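Lipoprotein (Colwellia psychrerythraea, PDB 3O0Y) is a putative lipoprotein of unknown function whose DUF885 family belongs to the peptidase MA clan, suggesting kinship with metallopeptidases. Local coordinates at residues R114-I124 with V286-L295. Residues are numbered along the deposited sequence; the frame is centred on the assembly and turned at random.
Sequences RYFAGEPNFNI and VYYQDAIKQL
Arg114 and Asp290 form the salt bridge of this contact, NH2 lying 2.8 Å from OD1 with an N-H...O angle of 144°. OD1 sits close to the guanidinium plane, but the arginine meets the carboxylate from above its plane. Gln294 NE2, one turn further along the helix, donates to the same Asp290 OD1 from the opposite face at 3.2 Å, so two donors grip one oxygen. The other oxygen, Asp290 OD2, accepts from a water that in turn accepts from Arg114 NH1, closing a second, solvent-mediated link. Asn121 N holds Glu119 OE1 by a hydrogen bond inside the type I turn from Glu119 to Phe122, and the two like-charged carboxylates do not touch by their oxygens (Glu119 OE2 to Asp290 OD1 5.2 Å).

Van der Waals contacts lie beside the salt bridge. Glu119 lays its CG against Asp290 CG at 3.4 Å. Tyr115, with CG anti to the backbone N (chi1 175°), extends past Gln294 in the opposite direction and has Gln294 OE1 at its ring edge, with Leu295 CD2 3.6 Å from its OH.

Aromatic packing closes the other end. The edge of Tyr287 points at the face of Phe122 in a T-shaped pair, centroids 5.7 Å apart and planes at 75°. Val286 CG1 meets the Phe122 edge at CE2 (4.0 Å), and Ile124 CD1 lies 4.2 Å from Tyr287 CE1.

The contact joins the C-terminal end of helix 100-117 and the loop after it to helix 284-296. Tyr115 OH is hydrogen-bonded to Trp130 O, Trp193 meets the Tyr287 ring, and helix 73-92 packs on Arg114 through Ser87.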
loop_
_atom_site.group_PDB
_atom_site.type_symbol
_atom_site.label_atom_id
_atom_site.label_comp_id
_atom_site.label_asym_id
_atom_site.label_seq_id
_atom_site.Cartn_x
_atom_site.Cartn_y
_atom_site.Cartn_z
ATOM N N ARG A 114 5.205 15.970 -8.674
ATOM C CA ARG A 114 6.109 15.220 -9.586
ATOM C C ARG A 114 5.936 13.683 -9.439
ATOM O O ARG A 114 5.962 12.965 -10.417
ATOM C CB ARG A 114 7.567 15.582 -9.342
ATOM C CG ARG A 114 8.636 14.665 -9.926
ATOM C CD ARG A 114 8.634 14.489 -11.451
ATOM N NE ARG A 114 9.676 13.530 -11.828
ATOM C CZ ARG A 114 9.585 12.211 -11.674
ATOM N NH1 ARG A 114 8.441 11.654 -11.196
ATOM N NH2 ARG A 114 10.633 11.472 -11.973
ATOM N N TYR A 115 5.686 13.222 -8.232
ATOM C CA TYR A 115 5.464 11.806 -7.993
ATOM C C TYR A 115 4.218 11.363 -8.757
ATOM O O TYR A 115 4.252 10.364 -9.462
ATOM C CB TYR A 115 5.230 11.583 -6.512
ATOM C CG TYR A 115 4.857 10.196 -6.090
ATOM C CD1 TYR A 115 5.796 9.192 -6.046
ATOM C CD2 TYR A 115 3.565 9.897 -5.633
ATOM C CE1 TYR A 115 5.501 7.952 -5.538
ATOM C CE2 TYR A 115 3.270 8.647 -5.104
ATOM C CZ TYR A 115 4.234 7.677 -5.080
ATOM O OH TYR A 115 3.976 6.465 -4.551
ATOM N N PHE A 116 3.153 12.138 -8.729
ATOM C CA PHE A 116 1.937 11.790 -9.493
ATOM C C PHE A 116 1.994 12.114 -10.984
ATOM O O PHE A 116 1.234 11.549 -11.696
ATOM C CB PHE A 116 0.749 12.430 -8.905
ATOM C CG PHE A 116 0.397 11.916 -7.531
ATOM C CD1 PHE A 116 0.124 10.538 -7.342
ATOM C CD2 PHE A 116 0.389 12.759 -6.438
ATOM C CE1 PHE A 116 -0.119 10.039 -6.038
ATOM C CE2 PHE A 116 0.104 12.315 -5.186
ATOM C CZ PHE A 116 -0.150 10.937 -4.972
ATOM N N ALA A 117 2.913 12.977 -11.415
ATOM C CA ALA A 117 3.169 13.154 -12.844
ATOM C C ALA A 117 3.911 11.972 -13.432
ATOM O O ALA A 117 3.845 11.768 -14.646
ATOM C CB ALA A 117 3.991 14.488 -13.137
ATOM N N GLY A 118 4.735 11.286 -12.635
ATOM C CA GLY A 118 5.556 10.202 -13.139
ATOM C C GLY A 118 6.798 10.730 -13.840
ATOM O O GLY A 118 6.897 11.914 -14.154
ATOM N N GLU A 119 7.704 9.828 -14.108
ATOM C CA GLU A 119 8.946 10.148 -14.793
ATOM C C GLU A 119 8.591 10.752 -16.157
ATOM O O GLU A 119 7.859 10.140 -16.942
ATOM C CB GLU A 119 9.737 8.870 -14.951
ATOM C CG GLU A 119 11.240 8.993 -14.860
ATOM C CD GLU A 119 11.942 9.467 -16.128
ATOM O OE1 GLU A 119 11.302 9.997 -17.028
ATOM O OE2 GLU A 119 13.179 9.280 -16.244
ATOM N N PRO A 120 9.046 11.980 -16.404
ATOM C CA PRO A 120 8.472 12.719 -17.522
ATOM C C PRO A 120 8.858 12.196 -18.873
ATOM O O PRO A 120 8.235 12.618 -19.873
ATOM C CB PRO A 120 9.049 14.134 -17.341
ATOM C CG PRO A 120 9.379 14.219 -15.862
ATOM C CD PRO A 120 9.856 12.846 -15.541
ATOM N N ASN A 121 9.836 11.294 -18.941
ATOM C CA ASN A 121 10.155 10.657 -20.228
ATOM C C ASN A 121 9.490 9.312 -20.466
ATOM O O ASN A 121 9.615 8.755 -21.556
ATOM C CB ASN A 121 11.665 10.566 -20.404
ATOM C CG ASN A 121 12.332 11.937 -20.435
ATOM O OD1 ASN A 121 11.728 12.959 -20.816
ATOM N ND2 ASN A 121 13.607 11.953 -20.087
ATOM N N PHE A 122 8.681 8.853 -19.504
ATOM C CA PHE A 122 7.876 7.657 -19.696
ATOM C C PHE A 122 6.372 8.008 -19.755
ATOM O O PHE A 122 5.790 8.445 -18.724
ATOM C CB PHE A 122 8.100 6.688 -18.542
ATOM C CG PHE A 122 9.493 6.085 -18.509
ATOM C CD1 PHE A 122 9.726 4.811 -18.988
ATOM C CD2 PHE A 122 10.600 6.860 -18.082
ATOM C CE1 PHE A 122 11.039 4.279 -19.000
ATOM C CE2 PHE A 122 11.881 6.340 -18.112
ATOM C CZ PHE A 122 12.096 5.030 -18.538
ATOM N N ASN A 123 5.723 7.722 -20.871
ATOM C CA ASN A 123 4.290 7.866 -20.969
ATOM C C ASN A 123 3.506 6.583 -20.756
ATOM O O ASN A 123 2.267 6.607 -20.761
ATOM C CB ASN A 123 3.894 8.526 -22.273
ATOM C CG ASN A 123 4.090 7.638 -23.450
ATOM O OD1 ASN A 123 4.773 6.654 -23.368
ATOM N ND2 ASN A 123 3.501 8.013 -24.595
ATOM N N ILE A 124 4.238 5.496 -20.496
ATOM C CA ILE A 124 3.667 4.185 -20.249
ATOM C C ILE A 124 3.002 4.029 -18.895
ATOM O O ILE A 124 3.063 4.928 -18.036
ATOM C CB ILE A 124 4.733 3.063 -20.488
ATOM C CG1 ILE A 124 6.038 3.235 -19.642
ATOM C CG2 ILE A 124 5.166 3.043 -21.970
ATOM C CD1 ILE A 124 5.912 3.450 -18.108
ATOM N N VAL A 286 16.611 2.740 -16.604
ATOM C CA VAL A 286 16.311 4.093 -16.238
ATOM C C VAL A 286 14.997 4.168 -15.474
ATOM O O VAL A 286 14.885 4.922 -14.505
ATOM C CB VAL A 286 16.309 4.968 -17.543
ATOM C CG1 VAL A 286 15.755 6.343 -17.222
ATOM C CG2 VAL A 286 17.745 4.983 -18.102
ATOM N N TYR A 287 14.001 3.426 -15.894
ATOM C CA TYR A 287 12.773 3.326 -15.134
ATOM C C TYR A 287 12.996 2.894 -13.672
ATOM O O TYR A 287 12.458 3.510 -12.743
ATOM C CB TYR A 287 11.833 2.355 -15.802
ATOM C CG TYR A 287 10.528 2.178 -15.060
ATOM C CD1 TYR A 287 9.424 2.943 -15.353
ATOM C CD2 TYR A 287 10.451 1.348 -13.978
ATOM C CE1 TYR A 287 8.235 2.789 -14.632
ATOM C CE2 TYR A 287 9.326 1.237 -13.221
ATOM C CZ TYR A 287 8.208 1.964 -13.535
ATOM O OH TYR A 287 7.046 1.816 -12.785
ATOM N N TYR A 288 13.823 1.854 -13.522
ATOM C CA TYR A 288 14.086 1.300 -12.201
ATOM C C TYR A 288 14.804 2.298 -11.333
ATOM O O TYR A 288 14.459 2.441 -10.138
ATOM C CB TYR A 288 14.855 -0.028 -12.309
ATOM C CG TYR A 288 14.957 -0.745 -10.966
ATOM C CD1 TYR A 288 13.802 -1.092 -10.262
ATOM C CD2 TYR A 288 16.201 -1.119 -10.439
ATOM C CE1 TYR A 288 13.896 -1.745 -9.032
ATOM C CE2 TYR A 288 16.280 -1.813 -9.244
ATOM C CZ TYR A 288 15.155 -2.092 -8.558
ATOM O OH TYR A 288 15.259 -2.771 -7.348
ATOM N N GLN A 289 15.760 3.039 -11.890
ATOM C CA GLN A 289 16.444 4.066 -11.084
ATOM C C GLN A 289 15.444 5.148 -10.564
ATOM O O GLN A 289 15.484 5.597 -9.396
ATOM C CB GLN A 289 17.658 4.691 -11.805
ATOM C CG GLN A 289 18.586 5.479 -10.842
ATOM C CD GLN A 289 19.282 4.566 -9.772
ATOM O OE1 GLN A 289 19.245 4.777 -8.492
ATOM N NE2 GLN A 289 19.929 3.539 -10.294
ATOM N N ASP A 290 14.496 5.499 -11.384
ATOM C CA ASP A 290 13.379 6.355 -10.960
ATOM C C ASP A 290 12.487 5.734 -9.895
ATOM O O ASP A 290 12.143 6.399 -8.921
ATOM C CB ASP A 290 12.526 6.796 -12.174
ATOM C CG ASP A 290 11.360 7.719 -11.747
ATOM O OD1 ASP A 290 11.626 8.892 -11.315
ATOM O OD2 ASP A 290 10.220 7.197 -11.687
ATOM N N ALA A 291 12.212 4.440 -10.034
ATOM C CA ALA A 291 11.456 3.724 -9.011
ATOM C C ALA A 291 12.178 3.716 -7.689
ATOM O O ALA A 291 11.547 3.894 -6.621
ATOM C CB ALA A 291 11.090 2.352 -9.453
ATOM N N ILE A 292 13.479 3.554 -7.711
ATOM C CA ILE A 292 14.262 3.609 -6.477
ATOM C C ILE A 292 14.148 4.965 -5.820
ATOM O O ILE A 292 13.999 5.054 -4.587
ATOM C CB ILE A 292 15.779 3.249 -6.781
ATOM C CG1 ILE A 292 15.894 1.813 -7.175
ATOM C CG2 ILE A 292 16.726 3.538 -5.571
ATOM C CD1 ILE A 292 17.332 1.397 -7.634
ATOM N N LYS A 293 14.222 6.026 -6.640
ATOM C CA LYS A 293 14.013 7.388 -6.080
ATOM C C LYS A 293 12.584 7.576 -5.494
ATOM O O LYS A 293 12.415 8.058 -4.344
ATOM C CB LYS A 293 14.306 8.428 -7.143
ATOM C CG LYS A 293 14.087 9.817 -6.490
ATOM C CD LYS A 293 14.795 11.018 -7.044
ATOM C CE LYS A 293 14.688 12.177 -5.973
ATOM N NZ LYS A 293 15.339 11.936 -4.594
ATOM N N GLN A 294 11.554 7.177 -6.238
ATOM C CA GLN A 294 10.186 7.473 -5.836
ATOM C C GLN A 294 9.658 6.547 -4.746
ATOM O O GLN A 294 8.854 6.973 -3.915
ATOM C CB GLN A 294 9.219 7.378 -7.038
ATOM C CG GLN A 294 9.475 8.321 -8.217
ATOM C CD GLN A 294 9.695 9.737 -7.883
ATOM O OE1 GLN A 294 9.010 10.346 -7.018
ATOM N NE2 GLN A 294 10.692 10.323 -8.571
ATOM N N LEU A 295 10.021 5.277 -4.831
ATOM C CA LEU A 295 9.485 4.266 -3.906
ATOM C C LEU A 295 10.482 3.812 -2.832
ATOM O O LEU A 295 10.099 3.326 -1.748
ATOM C CB LEU A 295 8.939 3.093 -4.745
ATOM C CG LEU A 295 7.773 3.425 -5.698
ATOM C CD1 LEU A 295 7.463 2.188 -6.571
ATOM C CD2 LEU A 295 6.519 3.887 -4.859
HETATM O O HOH W 1 8.047 8.786 -11.381
HETATM O O HOH W 2 6.227 6.740 -2.579
#